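Local coordinates for putative cytochrome P450 120 (Synechocystis sp., PDB 2VE3), which binds heme and retinoic acid and probably acts as a cytochrome P450 monooxygenase, at residues L108-A111 / F112-R115; E395-R398 / L399-L403; K245-I248 / L249-L252. One frame throughout, in Å; residues are numbered along the deposited sequence.

Contact 1: L108-A111 / F112-R115; sequences LYQA and FLPR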
ATOM      1  N   LEU A 108      -6.707  11.806 -11.245  1.00 31.91           N
ATOM      2  CA  LEU A 108      -6.315  10.412 -11.040  1.00 32.78           C
ATOM      3  C   LEU A 108      -7.494   9.521 -10.640  1.00 33.34           C
ATOM      4  O   LEU A 108      -7.579   8.383 -11.088  1.00 33.31           O
ATOM      5  CB  LEU A 108      -5.119  10.312 -10.064  1.00 32.58           C
ATOM      6  CG  LEU A 108      -3.754  10.716 -10.663  1.00 32.31           C
ATOM      7  CD1 LEU A 108      -2.781  11.307  -9.644  1.00 32.15           C
ATOM      8  CD2 LEU A 108      -3.100   9.556 -11.384  1.00 32.57           C
ATOM      9  N   TYR A 109      -8.420  10.051  -9.844  1.00 34.63           N
ATOM     10  CA  TYR A 109      -9.605   9.294  -9.421  1.00 35.99           C
ATOM     11  C   TYR A 109     -10.391   8.719 -10.607  1.00 36.05           C
ATOM     12  O   TYR A 109     -10.932   7.622 -10.535  1.00 35.53           O
ATOM     13  CB  TYR A 109     -10.508  10.145  -8.515  1.00 37.29           C
ATOM     14  CG  TYR A 109     -11.802   9.455  -8.123  1.00 39.48           C
ATOM     15  CD1 TYR A 109     -11.787   8.200  -7.491  1.00 41.33           C
ATOM     16  CD2 TYR A 109     -13.046  10.051  -8.383  1.00 41.20           C
ATOM     17  CE1 TYR A 109     -12.979   7.552  -7.133  1.00 41.49           C
ATOM     18  CE2 TYR A 109     -14.249   9.407  -8.025  1.00 41.42           C
ATOM     19  CZ  TYR A 109     -14.201   8.160  -7.398  1.00 40.67           C
ATOM     20  OH  TYR A 109     -15.370   7.505  -7.040  1.00 40.90           O
ATOM     21  N   GLN A 110     -10.418   9.458 -11.707  1.00 36.33           N
ATOM     22  CA  GLN A 110     -11.086   9.012 -12.923  1.00 37.01           C
ATOM     23  C   GLN A 110     -10.572   7.660 -13.448  1.00 36.93           C
ATOM     24  O   GLN A 110     -11.298   6.945 -14.133  1.00 36.87           O
ATOM     25  CB  GLN A 110     -10.998  10.098 -13.993  1.00 37.32           C
ATOM     26  CG  GLN A 110     -11.850  11.333 -13.677  1.00 38.97           C
ATOM     27  CD  GLN A 110     -13.330  11.096 -13.937  1.00 42.09           C
ATOM     28  OE1 GLN A 110     -13.712  10.591 -15.002  1.00 43.74           O
ATOM     29  NE2 GLN A 110     -14.172  11.457 -12.969  1.00 42.29           N
ATOM     30  N   ALA A 111      -9.334   7.307 -13.102  1.00 36.78           N
ATOM     31  CA  ALA A 111      -8.793   5.987 -13.433  1.00 36.69           C
ATOM     32  C   ALA A 111      -9.405   4.871 -12.596  1.00 36.64           C
ATOM     33  O   ALA A 111      -9.317   3.700 -12.968  1.00 36.95           O
ATOM     34  CB  ALA A 111      -7.266   5.970 -13.331  1.00 36.66           C
ATOM     35  N   PHE A 112     -10.047   5.230 -11.486  1.00 36.66           N
ATOM     36  CA  PHE A 112     -10.581   4.229 -10.555  1.00 36.50           C
ATOM     37  C   PHE A 112     -12.099   4.322 -10.342  1.00 36.64           C
ATOM     38  O   PHE A 112     -12.611   3.954  -9.287  1.00 36.34           O
ATOM     39  CB  PHE A 112      -9.808   4.278  -9.222  1.00 36.37           C
ATOM     40  CG  PHE A 112      -8.313   4.172  -9.390  1.00 35.75           C
ATOM     41  CD1 PHE A 112      -7.708   2.944  -9.599  1.00 35.69           C
ATOM     42  CD2 PHE A 112      -7.517   5.306  -9.375  1.00 36.57           C
ATOM     43  CE1 PHE A 112      -6.338   2.843  -9.774  1.00 35.96           C
ATOM     44  CE2 PHE A 112      -6.136   5.208  -9.549  1.00 37.02           C
ATOM     45  CZ  PHE A 112      -5.549   3.974  -9.743  1.00 35.66           C
ATOM     46  N   LEU A 113     -12.817   4.801 -11.355  1.00 37.22           N
ATOM     47  CA  LEU A 113     -14.282   4.872 -11.291  1.00 37.89           C
ATOM     48  C   LEU A 113     -14.901   3.475 -11.300  1.00 38.45           C
ATOM     49  O   LEU A 113     -14.356   2.572 -11.935  1.00 38.09           O
ATOM     50  CB  LEU A 113     -14.841   5.713 -12.443  1.00 37.77           C
ATOM     51  CG  LEU A 113     -14.449   7.198 -12.449  1.00 38.18           C
ATOM     52  CD1 LEU A 113     -14.757   7.816 -13.800  1.00 38.14           C
ATOM     53  CD2 LEU A 113     -15.129   7.966 -11.320  1.00 37.04           C
ATOM     54  N   PRO A 114     -16.034   3.295 -10.585  1.00 39.36           N
ATOM     55  CA  PRO A 114     -16.734   2.013 -10.500  1.00 40.19           C
ATOM     56  C   PRO A 114     -16.825   1.242 -11.823  1.00 40.86           C
ATOM     57  O   PRO A 114     -16.621   0.027 -11.830  1.00 41.32           O
ATOM     58  CB  PRO A 114     -18.126   2.414 -10.001  1.00 40.25           C
ATOM     59  CG  PRO A 114     -17.854   3.579  -9.121  1.00 40.01           C
ATOM     60  CD  PRO A 114     -16.716   4.329  -9.777  1.00 39.42           C
ATOM     61  N   ARG A 115     -17.121   1.933 -12.923  1.00 41.29           N
ATOM     62  CA  ARG A 115     -17.243   1.268 -14.223  1.00 41.80           C
ATOM     63  C   ARG A 115     -15.900   0.971 -14.886  1.00 40.93           C
ATOM     64  O   ARG A 115     -15.772  -0.022 -15.586  1.00 40.80           O
ATOM     65  CB  ARG A 115     -18.164   2.051 -15.172  1.00 41.82           C
ATOM     66  CG  ARG A 115     -19.651   1.817 -14.907  1.00 43.10           C
ATOM     67  CD  ARG A 115     -20.532   2.572 -15.893  1.00 43.73           C
ATOM     68  NE  ARG A 115     -20.421   4.028 -15.741  1.00 47.81           N
ATOM     69  CZ  ARG A 115     -20.664   4.907 -16.712  1.00 48.81           C
ATOM     70  NH1 ARG A 115     -21.027   4.490 -17.925  1.00 49.14           N
ATOM     71  NH2 ARG A 115     -20.534   6.209 -16.476  1.00 49.45           N
TER
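The carbonyl oxygen Tyr109 O accepts the amide hydrogen of Phe112 at 2.7 Å, with an angle of 156° at the hydrogen; the donor stands well above the carbonyl plane. A step earlier, Ala111 N reaches Leu108 O at 2.9 Å. Both bonds span three residues, which is evidence that the chain winds into a tighter 3-10 turn as it leaves helix 98-109. With CG anti to its carbonyl carbon (chi1 -53°), Phe112 folds its ring back toward this turn. Ala111 CB then sits over one ring face, 4.2 Å from the centroid and 21° off the normal, a CH-pi contact, while Phe112 CD2 lies 3.5 Å from Leu108 O. The turn is the exit of the C helix of the cytochrome P450 fold, and Phe112 belongs to the heme pocket: its side chain touches the porphyrin, Leu392 and Leu251. Leu113 takes up the N-cap position, from which helix 114-118 starts. Its two methyls divide their work. CD2 meets the Tyr109 ring obliquely, 3.7 Å from Tyr109 CE2, the two side chains crossing at about a right angle. CD1 is pressed against the Gln110 amide, only 3.2 Å from Gln110 OE1, because the Gln110 chain bends at chi2 and brings its flat end back across the leucine. On this flank Tyr109 and Gln110 are exposed, whereas Leu108 and Ala111 are buried against Leu228 and Ile227 of helix 224-230.

Contact 2: E395-R398 / L399-L403; sequences EFAR and LEMKL. With HEM (protoporphyrin IX containing Fe), chain C.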
ATOM      1  N   GLU A 395      -9.996   1.049  -4.247  1.00 21.40           N
ATOM      2  CA  GLU A 395     -10.932   0.132  -4.919  1.00 21.53           C
ATOM      3  C   GLU A 395     -10.273  -0.723  -6.008  1.00 20.36           C
ATOM      4  O   GLU A 395     -10.721  -1.839  -6.267  1.00 21.14           O
ATOM      5  CB  GLU A 395     -12.174   0.873  -5.449  1.00 21.95           C
ATOM      6  CG  GLU A 395     -12.952   1.656  -4.386  1.00 24.73           C
ATOM      7  CD  GLU A 395     -13.572   0.775  -3.305  1.00 29.06           C
ATOM      8  OE1 GLU A 395     -14.115  -0.305  -3.631  1.00 32.66           O
ATOM      9  OE2 GLU A 395     -13.529   1.166  -2.120  1.00 30.89           O
ATOM     10  N   PHE A 396      -9.226  -0.207  -6.646  1.00 19.30           N
ATOM     11  CA  PHE A 396      -8.333  -1.055  -7.422  1.00 19.07           C
ATOM     12  C   PHE A 396      -7.731  -2.170  -6.559  1.00 18.69           C
ATOM     13  O   PHE A 396      -7.694  -3.321  -6.984  1.00 18.49           O
ATOM     14  CB  PHE A 396      -7.203  -0.260  -8.074  1.00 18.93           C
ATOM     15  CG  PHE A 396      -6.327  -1.097  -8.961  1.00 19.41           C
ATOM     16  CD1 PHE A 396      -6.657  -1.289 -10.301  1.00 19.26           C
ATOM     17  CD2 PHE A 396      -5.218  -1.756  -8.444  1.00 17.85           C
ATOM     18  CE1 PHE A 396      -5.859  -2.083 -11.130  1.00 20.97           C
ATOM     19  CE2 PHE A 396      -4.410  -2.556  -9.258  1.00 20.09           C
ATOM     20  CZ  PHE A 396      -4.731  -2.727 -10.608  1.00 19.95           C
ATOM     21  N   ALA A 397      -7.227  -1.803  -5.374  1.00 18.60           N
ATOM     22  CA  ALA A 397      -6.682  -2.754  -4.409  1.00 18.84           C
ATOM     23  C   ALA A 397      -7.712  -3.811  -4.018  1.00 18.96           C
ATOM     24  O   ALA A 397      -7.389  -5.004  -4.013  1.00 18.07           O
ATOM     25  CB  ALA A 397      -6.200  -2.039  -3.177  1.00 18.69           C
ATOM     26  N   ARG A 398      -8.935  -3.364  -3.673  1.00 19.10           N
ATOM     27  CA  ARG A 398      -9.992  -4.267  -3.181  1.00 19.32           C
ATOM     28  C   ARG A 398     -10.462  -5.203  -4.266  1.00 19.86           C
ATOM     29  O   ARG A 398     -10.717  -6.382  -3.991  1.00 20.07           O
ATOM     30  CB  ARG A 398     -11.192  -3.509  -2.597  1.00 19.31           C
ATOM     31  CG  ARG A 398     -10.979  -3.054  -1.175  1.00 18.10           C
ATOM     32  CD  ARG A 398     -12.058  -2.076  -0.725  1.00 18.71           C
ATOM     33  NE  ARG A 398     -11.955  -1.843   0.709  1.00 20.47           N
ATOM     34  CZ  ARG A 398     -12.232  -0.700   1.323  1.00 22.35           C
ATOM     35  NH1 ARG A 398     -12.633   0.363   0.629  1.00 23.79           N
ATOM     36  NH2 ARG A 398     -12.097  -0.618   2.641  1.00 23.37           N
ATOM     37  N   LEU A 399     -10.581  -4.665  -5.490  1.00 20.17           N
ATOM     38  CA  LEU A 399     -10.846  -5.466  -6.679  1.00 20.09           C
ATOM     39  C   LEU A 399      -9.851  -6.619  -6.842  1.00 19.90           C
ATOM     40  O   LEU A 399     -10.265  -7.774  -6.956  1.00 19.74           O
ATOM     41  CB  LEU A 399     -10.810  -4.601  -7.949  1.00 20.51           C
ATOM     42  CG  LEU A 399     -11.085  -5.348  -9.256  1.00 21.32           C
ATOM     43  CD1 LEU A 399     -12.554  -5.714  -9.348  1.00 24.12           C
ATOM     44  CD2 LEU A 399     -10.683  -4.502 -10.452  1.00 23.60           C
ATOM     45  N   GLU A 400      -8.554  -6.301  -6.844  1.00 19.26           N
ATOM     46  CA  GLU A 400      -7.525  -7.315  -7.075  1.00 19.73           C
ATOM     47  C   GLU A 400      -7.454  -8.336  -5.935  1.00 19.31           C
ATOM     48  O   GLU A 400      -7.234  -9.513  -6.177  1.00 19.75           O
ATOM     49  CB  GLU A 400      -6.146  -6.679  -7.317  1.00 19.58           C
ATOM     50  CG  GLU A 400      -5.109  -7.676  -7.840  1.00 20.54           C
ATOM     51  CD  GLU A 400      -3.768  -7.072  -8.220  1.00 20.91           C
ATOM     52  OE1 GLU A 400      -3.697  -5.875  -8.600  1.00 24.90           O
ATOM     53  OE2 GLU A 400      -2.770  -7.828  -8.167  1.00 22.95           O
ATOM     54  N   MET A 401      -7.640  -7.878  -4.704  1.00 19.82           N
ATOM     55  CA  MET A 401      -7.676  -8.763  -3.544  1.00 19.91           C
ATOM     56  C   MET A 401      -8.862  -9.729  -3.641  1.00 20.67           C
ATOM     57  O   MET A 401      -8.726 -10.929  -3.390  1.00 20.91           O
ATOM     58  CB  MET A 401      -7.759  -7.936  -2.261  1.00 19.72           C
ATOM     59  CG  MET A 401      -6.465  -7.233  -1.870  1.00 18.85           C
ATOM     60  SD  MET A 401      -6.565  -6.396  -0.277  1.00 20.64           S
ATOM     61  CE  MET A 401      -7.344  -4.846  -0.742  1.00 22.04           C
ATOM     62  N   LYS A 402     -10.025  -9.205  -4.025  1.00 21.26           N
ATOM     63  CA  LYS A 402     -11.244 -10.018  -4.080  1.00 21.35           C
ATOM     64  C   LYS A 402     -11.177 -11.045  -5.198  1.00 21.24           C
ATOM     65  O   LYS A 402     -11.418 -12.211  -4.966  1.00 21.43           O
ATOM     66  CB  LYS A 402     -12.483  -9.143  -4.224  1.00 21.34           C
ATOM     67  CG  LYS A 402     -13.622  -9.577  -3.336  1.00 22.86           C
ATOM     68  CD  LYS A 402     -14.954  -8.992  -3.764  1.00 23.33           C
ATOM     69  CE  LYS A 402     -15.200  -7.628  -3.169  1.00 24.59           C
ATOM     70  NZ  LYS A 402     -16.665  -7.412  -2.907  1.00 23.06           N
ATOM     71  N   LEU A 403     -10.825 -10.617  -6.405  1.00 21.78           N
ATOM     72  CA  LEU A 403     -10.626 -11.558  -7.521  1.00 21.79           C
ATOM     73  C   LEU A 403      -9.618 -12.658  -7.195  1.00 21.45           C
ATOM     74  O   LEU A 403      -9.909 -13.827  -7.411  1.00 21.58           O
ATOM     75  CB  LEU A 403     -10.225 -10.819  -8.806  1.00 21.82           C
ATOM     76  CG  LEU A 403     -10.134 -11.494 -10.187  1.00 22.20           C
ATOM     77  CD1 LEU A 403     -11.215 -12.530 -10.471  1.00 22.70           C
ATOM     78  CD2 LEU A 403     -10.187 -10.427 -11.249  1.00 21.78           C
TER
HETATM   79  CHA HEM C1444      -2.285   6.950  -0.475  1.00 15.28           C
HETATM   80  CHB HEM C1444      -2.557   2.575   1.628  1.00 15.04           C
HETATM   81  CHC HEM C1444      -3.117   0.492  -2.733  1.00 14.33           C
HETATM   82  CHD HEM C1444      -2.293   4.738  -4.868  1.00 15.48           C
HETATM   83  C1A HEM C1444      -2.325   5.962   0.501  1.00 15.75           C
HETATM   84  C2A HEM C1444      -2.237   6.137   1.940  1.00 16.53           C
HETATM   85  C3A HEM C1444      -2.331   4.920   2.511  1.00 15.64           C
HETATM   86  C4A HEM C1444      -2.453   3.945   1.457  1.00 14.57           C
HETATM   87  CMA HEM C1444      -2.287   4.573   4.011  1.00 12.91           C
HETATM   88  CAA HEM C1444      -2.121   7.498   2.667  1.00 17.66           C
HETATM   89  CBA HEM C1444      -0.675   7.899   2.946  1.00 22.28           C
HETATM   90  CGA HEM C1444      -0.697   9.310   3.495  1.00 23.09           C
HETATM   91  O1A HEM C1444      -1.285   9.500   4.600  1.00 24.72           O
HETATM   92  O2A HEM C1444      -0.132  10.233   2.837  1.00 20.81           O
HETATM   93  C1B HEM C1444      -2.775   1.637   0.637  1.00 12.51           C
HETATM   94  C2B HEM C1444      -3.065   0.223   0.830  1.00 12.92           C
HETATM   95  C3B HEM C1444      -3.229  -0.351  -0.380  1.00 12.23           C
HETATM   96  C4B HEM C1444      -3.039   0.681  -1.366  1.00 13.05           C
HETATM   97  CMB HEM C1444      -3.174  -0.460   2.211  1.00 10.82           C
HETATM   98  CAB HEM C1444      -3.532  -1.842  -0.741  1.00 15.23           C
HETATM   99  CBB HEM C1444      -4.321  -2.638  -0.002  1.00 16.01           C
HETATM  100  C1C HEM C1444      -2.995   1.454  -3.707  1.00 13.00           C
HETATM  101  C2C HEM C1444      -3.173   1.263  -5.133  1.00 13.34           C
HETATM  102  C3C HEM C1444      -2.947   2.439  -5.733  1.00 14.01           C
HETATM  103  C4C HEM C1444      -2.600   3.406  -4.690  1.00 14.88           C
HETATM  104  CMC HEM C1444      -3.594  -0.070  -5.810  1.00 12.86           C
HETATM  105  CAC HEM C1444      -3.053   2.760  -7.253  1.00 15.51           C
HETATM  106  CBC HEM C1444      -2.164   2.347  -8.163  1.00 17.19           C
HETATM  107  C1D HEM C1444      -2.128   5.699  -3.891  1.00 14.67           C
HETATM  108  C2D HEM C1444      -1.687   7.044  -4.151  1.00 16.13           C
HETATM  109  C3D HEM C1444      -1.673   7.742  -2.787  1.00 14.38           C
HETATM  110  C4D HEM C1444      -2.138   6.748  -1.837  1.00 15.82           C
HETATM  111  CMD HEM C1444      -1.300   7.644  -5.528  1.00 16.86           C
HETATM  112  CAD HEM C1444      -1.277   9.202  -2.469  1.00 15.12           C
HETATM  113  CBD HEM C1444      -2.555   9.990  -2.190  1.00 14.58           C
HETATM  114  CGD HEM C1444      -2.234  11.438  -1.905  1.00 17.76           C
HETATM  115  O1D HEM C1444      -3.194  12.249  -1.909  1.00 18.96           O
HETATM  116  O2D HEM C1444      -1.042  11.803  -1.677  1.00 19.97           O
HETATM  117  NA  HEM C1444      -2.455   4.618   0.248  1.00 14.51           N
HETATM  118  NB  HEM C1444      -2.749   1.878  -0.719  1.00 13.52           N
HETATM  119  NC  HEM C1444      -2.635   2.769  -3.466  1.00 14.17           N
HETATM  120  ND  HEM C1444      -2.399   5.560  -2.527  1.00 15.52           N
HETATM  121 FE   HEM C1444      -2.856   3.708  -1.626  1.00 15.89          FE
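Met401 and Ala397, one helical turn apart, form the tight side of this contact. The methionine bends at its last torsion (chi3 -83°), which lays CE 3.9 Å from Ala397 CB and also close to the Ala397 carbonyl. Both carbons then face the heme vinyl group: Ala397 CB stands 3.6 Å from HEM CAB and Met401 CE 3.8 Å from HEM CBB. Next to them Phe396 brings CD2 to 3.5 Å from the heme methyl CMC. Its CE2 lies 3.5 Å from Glu400 OE1; the two side chains run alongside each other in the same direction, with ring and carboxylate planes 85° apart. Backbone bonds from each residue to the fourth one on, such as Met401 N to Ala397 O at 3.0 Å, hold this spacing.

The other side is more open and polar, with Glu395, Arg398 and Lys402 partly exposed. Arg398 extends from CG to NE and offers NH1, in the guanidinium plane, to the syn side of Glu395 OE2 at 3.0 Å, a salt bridge; NH2 bonds Gln309 OE1. With an alanine in place of this arginine, the Glu395 carboxylate is likely to lose its charged mate, and Gln309 OE1 the bond from NH2. Lys402 turns away to Leu298 O and Asp305. A helix laid against the porphyrin just after Cys391, the probable axial ligand of the iron, is the L helix of the cytochrome P450 fold.

Contact 3: K245-I248 / L249-L252; sequences KDQI and LLLL. With HEM (protoporphyrin IX containing Fe), chain C.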
ATOM      1  N   LYS A 245       5.245  11.080 -16.423  1.00 19.75           N
ATOM      2  CA  LYS A 245       6.136   9.997 -16.045  1.00 19.88           C
ATOM      3  C   LYS A 245       6.171   9.742 -14.531  1.00 19.55           C
ATOM      4  O   LYS A 245       6.176   8.596 -14.107  1.00 19.45           O
ATOM      5  CB  LYS A 245       7.525  10.254 -16.602  1.00 20.17           C
ATOM      6  CG  LYS A 245       7.521  10.529 -18.106  1.00 19.98           C
ATOM      7  CD  LYS A 245       8.898  10.444 -18.717  1.00 22.31           C
ATOM      8  CE  LYS A 245       9.878  11.408 -18.120  1.00 22.91           C
ATOM      9  NZ  LYS A 245      11.181  11.237 -18.821  1.00 24.62           N
ATOM     10  N   ASP A 246       6.207  10.812 -13.734  1.00 19.83           N
ATOM     11  CA  ASP A 246       6.156  10.713 -12.269  1.00 19.84           C
ATOM     12  C   ASP A 246       4.832  10.116 -11.785  1.00 20.06           C
ATOM     13  O   ASP A 246       4.810   9.346 -10.824  1.00 19.66           O
ATOM     14  CB  ASP A 246       6.377  12.080 -11.617  1.00 19.39           C
ATOM     15  CG  ASP A 246       7.855  12.388 -11.355  1.00 20.19           C
ATOM     16  OD1 ASP A 246       8.725  11.606 -11.794  1.00 20.37           O
ATOM     17  OD2 ASP A 246       8.147  13.415 -10.696  1.00 18.36           O
ATOM     18  N   GLN A 247       3.736  10.472 -12.459  1.00 19.97           N
ATOM     19  CA  GLN A 247       2.405   9.980 -12.084  1.00 19.44           C
ATOM     20  C   GLN A 247       2.201   8.479 -12.367  1.00 19.71           C
ATOM     21  O   GLN A 247       1.637   7.779 -11.529  1.00 18.48           O
ATOM     22  CB  GLN A 247       1.276  10.839 -12.699  1.00 19.67           C
ATOM     23  CG  GLN A 247       1.238  12.331 -12.251  1.00 18.60           C
ATOM     24  CD  GLN A 247       0.874  12.555 -10.776  1.00 20.03           C
ATOM     25  OE1 GLN A 247       0.848  11.621  -9.961  1.00 22.18           O
ATOM     26  NE2 GLN A 247       0.588  13.799 -10.431  1.00 18.45           N
ATOM     27  N   ILE A 248       2.647   7.982 -13.530  1.00 19.64           N
ATOM     28  CA  ILE A 248       2.541   6.544 -13.798  1.00 20.46           C
ATOM     29  C   ILE A 248       3.513   5.749 -12.967  1.00 19.64           C
ATOM     30  O   ILE A 248       3.195   4.655 -12.553  1.00 19.77           O
ATOM     31  CB  ILE A 248       2.715   6.103 -15.294  1.00 20.50           C
ATOM     32  CG1 ILE A 248       3.650   7.044 -16.055  1.00 21.14           C
ATOM     33  CG2 ILE A 248       1.350   5.908 -15.939  1.00 22.06           C
ATOM     34  CD1 ILE A 248       3.960   6.612 -17.511  1.00 21.08           C
ATOM     35  N   LEU A 249       4.707   6.285 -12.738  1.00 19.52           N
ATOM     36  CA  LEU A 249       5.665   5.583 -11.890  1.00 19.45           C
ATOM     37  C   LEU A 249       5.050   5.332 -10.500  1.00 19.29           C
ATOM     38  O   LEU A 249       5.257   4.269  -9.926  1.00 19.68           O
ATOM     39  CB  LEU A 249       6.975   6.365 -11.778  1.00 19.39           C
ATOM     40  CG  LEU A 249       8.169   5.789 -11.014  1.00 19.57           C
ATOM     41  CD1 LEU A 249       8.732   4.564 -11.710  1.00 21.97           C
ATOM     42  CD2 LEU A 249       9.267   6.860 -10.869  1.00 20.30           C
ATOM     43  N   LEU A 250       4.297   6.308  -9.980  1.00 18.84           N
ATOM     44  CA  LEU A 250       3.668   6.207  -8.656  1.00 18.70           C
ATOM     45  C   LEU A 250       2.568   5.169  -8.646  1.00 18.77           C
ATOM     46  O   LEU A 250       2.554   4.288  -7.781  1.00 19.54           O
ATOM     47  CB  LEU A 250       3.151   7.574  -8.176  1.00 18.34           C
ATOM     48  CG  LEU A 250       2.316   7.649  -6.882  1.00 18.71           C
ATOM     49  CD1 LEU A 250       3.078   7.162  -5.654  1.00 13.76           C
ATOM     50  CD2 LEU A 250       1.790   9.068  -6.654  1.00 18.37           C
ATOM     51  N   LEU A 251       1.669   5.249  -9.624  1.00 18.92           N
ATOM     52  CA  LEU A 251       0.572   4.289  -9.775  1.00 18.90           C
ATOM     53  C   LEU A 251       1.077   2.862  -9.941  1.00 19.32           C
ATOM     54  O   LEU A 251       0.506   1.939  -9.364  1.00 18.86           O
ATOM     55  CB  LEU A 251      -0.299   4.635 -10.983  1.00 19.05           C
ATOM     56  CG  LEU A 251      -1.196   5.869 -10.950  1.00 19.22           C
ATOM     57  CD1 LEU A 251      -1.990   5.935 -12.265  1.00 20.69           C
ATOM     58  CD2 LEU A 251      -2.119   5.814  -9.770  1.00 16.39           C
ATOM     59  N   LEU A 252       2.127   2.680 -10.747  1.00 18.95           N
ATOM     60  CA  LEU A 252       2.757   1.361 -10.881  1.00 19.52           C
ATOM     61  C   LEU A 252       3.445   0.895  -9.594  1.00 18.96           C
ATOM     62  O   LEU A 252       3.401  -0.276  -9.279  1.00 19.49           O
ATOM     63  CB  LEU A 252       3.783   1.346 -12.028  1.00 19.46           C
ATOM     64  CG  LEU A 252       3.317   1.566 -13.461  1.00 20.56           C
ATOM     65  CD1 LEU A 252       4.523   1.969 -14.294  1.00 22.27           C
ATOM     66  CD2 LEU A 252       2.632   0.303 -14.022  1.00 21.54           C
TER
HETATM   67  CHA HEM C1444      -2.285   6.950  -0.475  1.00 15.28           C
HETATM   68  CHB HEM C1444      -2.557   2.575   1.628  1.00 15.04           C
HETATM   69  CHC HEM C1444      -3.117   0.492  -2.733  1.00 14.33           C
HETATM   70  CHD HEM C1444      -2.293   4.738  -4.868  1.00 15.48           C
HETATM   71  C1A HEM C1444      -2.325   5.962   0.501  1.00 15.75           C
HETATM   72  C2A HEM C1444      -2.237   6.137   1.940  1.00 16.53           C
HETATM   73  C3A HEM C1444      -2.331   4.920   2.511  1.00 15.64           C
HETATM   74  C4A HEM C1444      -2.453   3.945   1.457  1.00 14.57           C
HETATM   75  CMA HEM C1444      -2.287   4.573   4.011  1.00 12.91           C
HETATM   76  CAA HEM C1444      -2.121   7.498   2.667  1.00 17.66           C
HETATM   77  CBA HEM C1444      -0.675   7.899   2.946  1.00 22.28           C
HETATM   78  CGA HEM C1444      -0.697   9.310   3.495  1.00 23.09           C
HETATM   79  O1A HEM C1444      -1.285   9.500   4.600  1.00 24.72           O
HETATM   80  O2A HEM C1444      -0.132  10.233   2.837  1.00 20.81           O
HETATM   81  C1B HEM C1444      -2.775   1.637   0.637  1.00 12.51           C
HETATM   82  C2B HEM C1444      -3.065   0.223   0.830  1.00 12.92           C
HETATM   83  C3B HEM C1444      -3.229  -0.351  -0.380  1.00 12.23           C
HETATM   84  C4B HEM C1444      -3.039   0.681  -1.366  1.00 13.05           C
HETATM   85  CMB HEM C1444      -3.174  -0.460   2.211  1.00 10.82           C
HETATM   86  CAB HEM C1444      -3.532  -1.842  -0.741  1.00 15.23           C
HETATM   87  CBB HEM C1444      -4.321  -2.638  -0.002  1.00 16.01           C
HETATM   88  C1C HEM C1444      -2.995   1.454  -3.707  1.00 13.00           C
HETATM   89  C2C HEM C1444      -3.173   1.263  -5.133  1.00 13.34           C
HETATM   90  C3C HEM C1444      -2.947   2.439  -5.733  1.00 14.01           C
HETATM   91  C4C HEM C1444      -2.600   3.406  -4.690  1.00 14.88           C
HETATM   92  CMC HEM C1444      -3.594  -0.070  -5.810  1.00 12.86           C
HETATM   93  CAC HEM C1444      -3.053   2.760  -7.253  1.00 15.51           C
HETATM   94  CBC HEM C1444      -2.164   2.347  -8.163  1.00 17.19           C
HETATM   95  C1D HEM C1444      -2.128   5.699  -3.891  1.00 14.67           C
HETATM   96  C2D HEM C1444      -1.687   7.044  -4.151  1.00 16.13           C
HETATM   97  C3D HEM C1444      -1.673   7.742  -2.787  1.00 14.38           C
HETATM   98  C4D HEM C1444      -2.138   6.748  -1.837  1.00 15.82           C
HETATM   99  CMD HEM C1444      -1.300   7.644  -5.528  1.00 16.86           C
HETATM  100  CAD HEM C1444      -1.277   9.202  -2.469  1.00 15.12           C
HETATM  101  CBD HEM C1444      -2.555   9.990  -2.190  1.00 14.58           C
HETATM  102  CGD HEM C1444      -2.234  11.438  -1.905  1.00 17.76           C
HETATM  103  O1D HEM C1444      -3.194  12.249  -1.909  1.00 18.96           O
HETATM  104  O2D HEM C1444      -1.042  11.803  -1.677  1.00 19.97           O
HETATM  105  NA  HEM C1444      -2.455   4.618   0.248  1.00 14.51           N
HETATM  106  NB  HEM C1444      -2.749   1.878  -0.719  1.00 13.52           N
HETATM  107  NC  HEM C1444      -2.635   2.769  -3.466  1.00 14.17           N
HETATM  108  ND  HEM C1444      -2.399   5.560  -2.527  1.00 15.52           N
HETATM  109 FE   HEM C1444      -2.856   3.708  -1.626  1.00 15.89          FE
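Ile248 and Leu252 meet one turn apart, where Ile248 O receives Leu252 N at 2.9 Å with a nearly straight hydrogen (168°). The leucine covers the same oxygen, its CG lying 3.2 Å from Ile248 O. Ile248 holds chi1 at 30°, away from the staggered positions, which suggests a strained side chain; it is wedged against Ile211, Leu225 and Leu228 of the neighbouring helices 192-215 and 224-230. Leu249 packs on a different flank. Its CB rests 3.3 Å from Lys245 O, which also takes the Leu249 amide hydrogen, and its CG, set opposite the backbone N (chi1 -176°), projects toward Phe174 and Tyr177. This segment belongs to helix 241-272, the long helix known as helix I, which crosses the distal side of the heme in cytochromes P450. Here the helix supplies two leucines to the cofactor: Leu250 CD2, from a side chain that also touches the bound retinoic acid, lies 3.6 Å from HEM CMD, and Leu251 CD2 lies 3.8 Å from HEM CBC. Gln247 joins this face to the loop beside it. Its carbonyl O receives Leu251 N at 3.2 Å, while its buried amide is well supplied with partners: OE1 accepts from Leu93 N, and NE2 bonds Glu243 and Gln96.

From the N terminus the chain passes contact 1, then contact 3, then contact 2. Each joins adjoining residues and closes no more than helical or 3-10 turns, no long loop; all three follow in series, with none crossing or enclosing another. In space contact 1 lies between the other two. Phe112 CD1 packs 3.6 Å from Phe396 CB of contact 2, and Phe112 CZ 3.9 Å from Leu251 CD2 of contact 3, where Leu108 CD1 also meets Gln247 OE1 at 3.7 Å. Contacts 2 and 3 do not touch, their nearest atoms being about 7 Å apart, yet both reach the heme, a shared neighbour of helices 241-272 and 394-411.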